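Local coordinates for protein 2-oxoglutarate-dependent dioxygenase DAO (Oryza sativa subsp. indica, PDB 6KUN) that probably catalyses the irreversible oxidation of the auxin indole-3-acetic acid to inactive 2-oxoindole-3-acetic acid, using iron and 2-oxoglutarate, at residues B[134-139]-B[144-149]; B[102-107]-B[115-120]. All blocks are in the same frame, centred on the assembly; numbering follows the deposited sequence.

Contact 1 of 2, residues B[134-139]-B[144-149]; sequences KVAASL and ASFQDW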
loop_
_atom_site.group_PDB
_atom_site.type_symbol
_atom_site.label_atom_id
_atom_site.label_comp_id
_atom_site.label_asym_id
_atom_site.label_seq_id
_atom_site.Cartn_x
_atom_site.Cartn_y
_atom_site.Cartn_z
ATOM N N LYS B 134 0.658 -16.678 -22.309
ATOM C CA LYS B 134 1.737 -15.881 -22.875
ATOM C C LYS B 134 3.068 -16.608 -22.784
ATOM O O LYS B 134 3.858 -16.564 -23.731
ATOM C CB LYS B 134 1.802 -14.507 -22.187
ATOM C CG LYS B 134 0.599 -13.646 -22.569
ATOM C CD LYS B 134 0.577 -12.338 -21.807
ATOM C CE LYS B 134 -0.291 -11.286 -22.516
ATOM N NZ LYS B 134 -1.607 -11.804 -22.980
ATOM N N VAL B 135 3.321 -17.314 -21.685
ATOM C CA VAL B 135 4.528 -18.138 -21.589
ATOM C C VAL B 135 4.536 -19.197 -22.686
ATOM O O VAL B 135 5.523 -19.348 -23.420
ATOM C CB VAL B 135 4.648 -18.768 -20.186
ATOM C CG1 VAL B 135 5.730 -19.845 -20.162
ATOM C CG2 VAL B 135 4.996 -17.698 -19.196
ATOM N N ALA B 136 3.421 -19.928 -22.834
ATOM C CA ALA B 136 3.291 -20.905 -23.924
ATOM C C ALA B 136 3.516 -20.290 -25.310
ATOM O O ALA B 136 4.165 -20.899 -26.174
ATOM C CB ALA B 136 1.907 -21.556 -23.847
ATOM N N ALA B 137 2.983 -19.095 -25.550
ATOM C CA ALA B 137 3.195 -18.456 -26.840
ATOM C C ALA B 137 4.658 -18.068 -27.042
ATOM O O ALA B 137 5.147 -18.078 -28.176
ATOM C CB ALA B 137 2.291 -17.229 -26.982
ATOM N N SER B 138 5.372 -17.721 -25.970
ATOM C CA SER B 138 6.784 -17.386 -26.109
ATOM C C SER B 138 7.631 -18.582 -26.551
ATOM O O SER B 138 8.768 -18.398 -26.986
ATOM C CB SER B 138 7.314 -16.804 -24.806
ATOM O OG SER B 138 7.651 -17.804 -23.869
ATOM N N LEU B 139 7.115 -19.794 -26.432
ATOM C CA LEU B 139 7.773 -20.998 -26.912
ATOM C C LEU B 139 7.191 -21.476 -28.224
ATOM O O LEU B 139 7.371 -22.657 -28.584
ATOM C CB LEU B 139 7.641 -22.106 -25.877
ATOM C CG LEU B 139 8.191 -21.806 -24.482
ATOM C CD1 LEU B 139 7.770 -22.864 -23.467
ATOM C CD2 LEU B 139 9.697 -21.675 -24.546
ATOM N N ALA B 144 -2.941 -23.941 -26.796
ATOM C CA ALA B 144 -2.957 -24.405 -25.419
ATOM C C ALA B 144 -4.020 -23.661 -24.620
ATOM O O ALA B 144 -4.100 -22.439 -24.675
ATOM C CB ALA B 144 -1.580 -24.208 -24.778
ATOM N N SER B 145 -4.842 -24.414 -23.893
ATOM C CA SER B 145 -5.798 -23.851 -22.951
ATOM C C SER B 145 -5.426 -24.304 -21.546
ATOM O O SER B 145 -5.340 -25.507 -21.274
ATOM C CB SER B 145 -7.230 -24.275 -23.269
ATOM O OG SER B 145 -8.114 -23.776 -22.274
ATOM N N PHE B 146 -5.204 -23.339 -20.665
ATOM C CA PHE B 146 -4.920 -23.570 -19.256
ATOM C C PHE B 146 -6.137 -23.300 -18.370
ATOM O O PHE B 146 -6.088 -23.526 -17.145
ATOM C CB PHE B 146 -3.766 -22.662 -18.830
ATOM C CG PHE B 146 -2.451 -22.983 -19.475
ATOM C CD1 PHE B 146 -1.641 -23.968 -18.970
ATOM C CD2 PHE B 146 -2.008 -22.252 -20.580
ATOM C CE1 PHE B 146 -0.375 -24.229 -19.552
ATOM C CE2 PHE B 146 -0.756 -22.534 -21.172
ATOM C CZ PHE B 146 0.042 -23.522 -20.641
ATOM N N GLN B 147 -7.244 -22.867 -18.971
ATOM C CA GLN B 147 -8.414 -22.439 -18.206
ATOM C C GLN B 147 -8.870 -23.475 -17.174
ATOM O O GLN B 147 -9.382 -23.100 -16.111
ATOM C CB GLN B 147 -9.551 -22.115 -19.181
ATOM C CG GLN B 147 -10.815 -21.619 -18.527
ATOM C CD GLN B 147 -10.608 -20.329 -17.757
ATOM O OE1 GLN B 147 -9.709 -19.547 -18.050
ATOM N NE2 GLN B 147 -11.451 -20.107 -16.751
ATOM N N ASP B 148 -8.696 -24.772 -17.436
ATOM C CA ASP B 148 -9.296 -25.756 -16.540
ATOM C C ASP B 148 -8.263 -26.541 -15.739
ATOM O O ASP B 148 -8.605 -27.508 -15.043
ATOM C CB ASP B 148 -10.192 -26.710 -17.331
ATOM C CG ASP B 148 -9.412 -27.779 -18.044
ATOM O OD1 ASP B 148 -8.349 -27.483 -18.615
ATOM O OD2 ASP B 148 -9.878 -28.939 -18.024
ATOM N N TRP B 149 -6.991 -26.160 -15.829
ATOM C CA TRP B 149 -5.987 -26.772 -14.982
ATOM C C TRP B 149 -6.329 -26.495 -13.511
ATOM O O TRP B 149 -6.557 -25.336 -13.143
ATOM C CB TRP B 149 -4.604 -26.210 -15.305
ATOM C CG TRP B 149 -3.972 -26.680 -16.581
ATOM C CD1 TRP B 149 -4.590 -27.013 -17.752
ATOM C CD2 TRP B 149 -2.557 -26.815 -16.809
ATOM N NE1 TRP B 149 -3.639 -27.379 -18.696
ATOM C CE2 TRP B 149 -2.390 -27.292 -18.127
ATOM C CE3 TRP B 149 -1.425 -26.655 -16.001
ATOM C CZ2 TRP B 149 -1.142 -27.542 -18.667
ATOM C CZ3 TRP B 149 -0.183 -26.928 -16.550
ATOM C CH2 TRP B 149 -0.055 -27.350 -17.859
#
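The methyl of A136 meets the rim of the F146 phenyl ring, with CB 3.9 Å from F146 CE2 and 4.2 Å from F146 CZ. Because CB lies in the plane of the ring, this is methyl-to-edge van der Waals contact and not a CH-pi contact over a face. The F146 torsion accounts for the approach: CG stands beside the backbone N and anti to the carbonyl carbon (chi1 -66°), which carries the ring back toward the helix. A144 adds a more distant methyl partner, its CB 4.5 Å from A136 CB, at the solvent-facing margin of the contact. The nearest alpha carbons, those of A136 and A144, are 7.3 Å apart, and the two segments bury only 73 Å² between them.

F146 is also held from within its own segment. Its CD1 sits 3.5 Å above the indole plane of W149, over the centre of that ring, while a type I turn from F146 to W149, closed by W149 N to F146 O at 3.1 Å, brings the two aromatics together. F178 joins both, meeting the F146 ring at a shallow interplanar angle and W149 edge-to-face.

On the helical side, the buried hydroxyl of S138 is satisfied locally: OG donates to V135 O over 2.7 Å, in the carbonyl plane and on a lone pair. S138 O takes a hydrogen bond from R25 of helix 18-30, the helix that V135 also packs against.

The arrangement is a loop that doubles back along helix 111-138: the F146 ring also touches A132, and Q147 reaches V129 and H125, progressively earlier helix residues, just before strand 151-158 enters the main sheet of the jelly-roll dioxygenase fold.

Contact 2 of 2, residues B[102-107]-B[115-120]; sequences AFCARL and ETVKAY
Helices 97-106 and 111-138 run in roughly opposite directions here and come closest at C104 and K118, whose CA atoms are only 6.0 Å apart. The thiol of C104 fills this narrow approach. Its SG stands beside the backbone N, anti to the carbonyl carbon (chi1 -63°), and lies 3.6 Å from both K118 CA and K118 CB, so sulfur rests directly on the base of the lysine. C104 CB adds a contact of 4.1 Å to K118 CB. V117 reaches the same sulfur with CG1, the branch anti to its backbone N, 4.1 Å from C104 SG. All of this is apolar contact, and it buries 163 Å² in total.

K118 has a second role: its chain, extended as far as CE and bent at the last torsion, carries NZ to a salt bridge with D101, so the residue packs at its base and pairs at its tip with a single helix. R114, also of helix 111-138, donates from NE to C104 O. F103 and L107 pack on the loop residue I70, while T116 and Y120 rest on helix 43-57, which places helix 111-138 between that helix and helix 97-106, the latter following strand 86-92 of the main sheet.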
loop_
_atom_site.group_PDB
_atom_site.type_symbol
_atom_site.label_atom_id
_atom_site.label_comp_id
_atom_site.label_asym_id
_atom_site.label_seq_id
_atom_site.Cartn_x
_atom_site.Cartn_y
_atom_site.Cartn_z
ATOM N N ALA B 102 -18.456 -22.229 -3.042
ATOM C CA ALA B 102 -18.780 -22.853 -1.755
ATOM C C ALA B 102 -17.806 -22.439 -0.672
ATOM O O ALA B 102 -18.194 -22.257 0.491
ATOM C CB ALA B 102 -18.799 -24.376 -1.909
ATOM N N PHE B 103 -16.537 -22.307 -1.014
ATOM C CA PHE B 103 -15.547 -21.801 -0.066
ATOM C C PHE B 103 -15.961 -20.430 0.468
ATOM O O PHE B 103 -16.035 -20.227 1.686
ATOM C CB PHE B 103 -14.165 -21.745 -0.743
ATOM C CG PHE B 103 -13.033 -21.299 0.157
ATOM C CD1 PHE B 103 -12.678 -19.964 0.238
ATOM C CD2 PHE B 103 -12.293 -22.208 0.855
ATOM C CE1 PHE B 103 -11.632 -19.577 1.046
ATOM C CE2 PHE B 103 -11.258 -21.813 1.678
ATOM C CZ PHE B 103 -10.922 -20.483 1.758
ATOM N N CYS B 104 -16.245 -19.487 -0.436
ATOM C CA CYS B 104 -16.563 -18.123 0.009
ATOM C C CYS B 104 -17.922 -18.068 0.693
ATOM O O CYS B 104 -18.123 -17.251 1.583
ATOM C CB CYS B 104 -16.497 -17.165 -1.172
ATOM S SG CYS B 104 -14.752 -17.097 -1.873
ATOM N N ALA B 105 -18.852 -18.930 0.297
ATOM C CA ALA B 105 -20.160 -18.951 0.943
ATOM C C ALA B 105 -20.048 -19.476 2.372
ATOM O O ALA B 105 -20.823 -19.066 3.242
ATOM C CB ALA B 105 -21.139 -19.788 0.127
ATOM N N ARG B 106 -19.040 -20.327 2.630
ATOM C CA ARG B 106 -18.890 -21.006 3.899
ATOM C C ARG B 106 -17.892 -20.375 4.837
ATOM O O ARG B 106 -17.824 -20.772 6.003
ATOM C CB ARG B 106 -18.515 -22.463 3.671
ATOM C CG ARG B 106 -19.609 -23.216 2.974
ATOM C CD ARG B 106 -19.256 -24.691 2.848
ATOM N NE ARG B 106 -20.038 -25.303 1.774
ATOM C CZ ARG B 106 -19.866 -26.542 1.312
ATOM N NH1 ARG B 106 -18.940 -27.330 1.820
ATOM N NH2 ARG B 106 -20.616 -26.959 0.326
ATOM N N LEU B 107 -17.141 -19.390 4.387
ATOM C CA LEU B 107 -16.243 -18.681 5.285
ATOM C C LEU B 107 -17.024 -18.022 6.403
ATOM O O LEU B 107 -18.042 -17.367 6.168
ATOM C CB LEU B 107 -15.465 -17.611 4.531
ATOM C CG LEU B 107 -14.265 -18.065 3.728
ATOM C CD1 LEU B 107 -13.854 -16.872 2.860
ATOM C CD2 LEU B 107 -13.129 -18.483 4.613
ATOM N N GLU B 115 -17.178 -11.659 -0.306
ATOM C CA GLU B 115 -17.308 -11.210 -1.676
ATOM C C GLU B 115 -15.964 -10.759 -2.241
ATOM O O GLU B 115 -15.692 -10.989 -3.427
ATOM C CB GLU B 115 -18.300 -10.037 -1.779
ATOM C CG GLU B 115 -18.420 -9.458 -3.213
ATOM C CD GLU B 115 -19.309 -8.207 -3.339
ATOM O OE1 GLU B 115 -19.869 -7.745 -2.316
ATOM O OE2 GLU B 115 -19.440 -7.688 -4.476
ATOM N N THR B 116 -15.147 -10.067 -1.427
ATOM C CA THR B 116 -13.865 -9.560 -1.892
ATOM C C THR B 116 -12.920 -10.711 -2.188
ATOM O O THR B 116 -12.272 -10.742 -3.230
ATOM C CB THR B 116 -13.215 -8.631 -0.851
ATOM O OG1 THR B 116 -14.008 -7.466 -0.644
ATOM C CG2 THR B 116 -11.796 -8.190 -1.299
ATOM N N VAL B 117 -12.896 -11.693 -1.295
ATOM C CA VAL B 117 -12.062 -12.861 -1.495
ATOM C C VAL B 117 -12.489 -13.589 -2.760
ATOM O O VAL B 117 -11.653 -14.015 -3.572
ATOM C CB VAL B 117 -12.104 -13.786 -0.271
ATOM C CG1 VAL B 117 -11.403 -15.134 -0.594
ATOM C CG2 VAL B 117 -11.436 -13.145 0.890
ATOM N N LYS B 118 -13.791 -13.712 -2.962
ATOM C CA LYS B 118 -14.292 -14.381 -4.151
ATOM C C LYS B 118 -13.821 -13.665 -5.401
ATOM O O LYS B 118 -13.331 -14.309 -6.345
ATOM C CB LYS B 118 -15.815 -14.443 -4.098
ATOM C CG LYS B 118 -16.465 -15.186 -5.239
ATOM C CD LYS B 118 -17.981 -15.346 -4.994
ATOM C CE LYS B 118 -18.617 -16.136 -6.129
ATOM N NZ LYS B 118 -19.751 -16.964 -5.664
ATOM N N ALA B 119 -13.972 -12.336 -5.440
ATOM C CA ALA B 119 -13.599 -11.585 -6.631
ATOM C C ALA B 119 -12.107 -11.696 -6.896
ATOM O O ALA B 119 -11.686 -11.904 -8.046
ATOM C CB ALA B 119 -14.027 -10.113 -6.483
ATOM N N TYR B 120 -11.307 -11.571 -5.848
ATOM C CA TYR B 120 -9.902 -11.712 -5.944
ATOM C C TYR B 120 -9.486 -13.092 -6.465
ATOM O O TYR B 120 -8.728 -13.165 -7.352
ATOM C CB TYR B 120 -9.188 -11.350 -4.649
ATOM C CG TYR B 120 -7.888 -10.707 -4.857
ATOM C CD1 TYR B 120 -7.835 -9.394 -5.136
ATOM C CD2 TYR B 120 -6.710 -11.401 -4.802
ATOM C CE1 TYR B 120 -6.675 -8.766 -5.325
ATOM C CE2 TYR B 120 -5.515 -10.763 -4.997
ATOM C CZ TYR B 120 -5.528 -9.433 -5.247
ATOM O OH TYR B 120 -4.455 -8.666 -5.479
#

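In the fold
Contact 1 and contact 2 both use helix 111-138, one toward each end of it, with centres 26 Å apart and nearest atoms about 12 Å apart. Along the chain they come in series: 102-107 with 115-120 pairs the helix with its predecessor, whereas 134-139 with 144-149 pairs it with the loop that follows. Each has two buried residues among its three touching ones; the third is exposed A144 in contact 1 and partly exposed K118 in contact 2. Both interfaces are apolar, but methyls and an aromatic rim serve the first, while sulfur and aliphatic carbon, flanked by a salt bridge, serve the larger second. Both lie away from the iron and ligand sites.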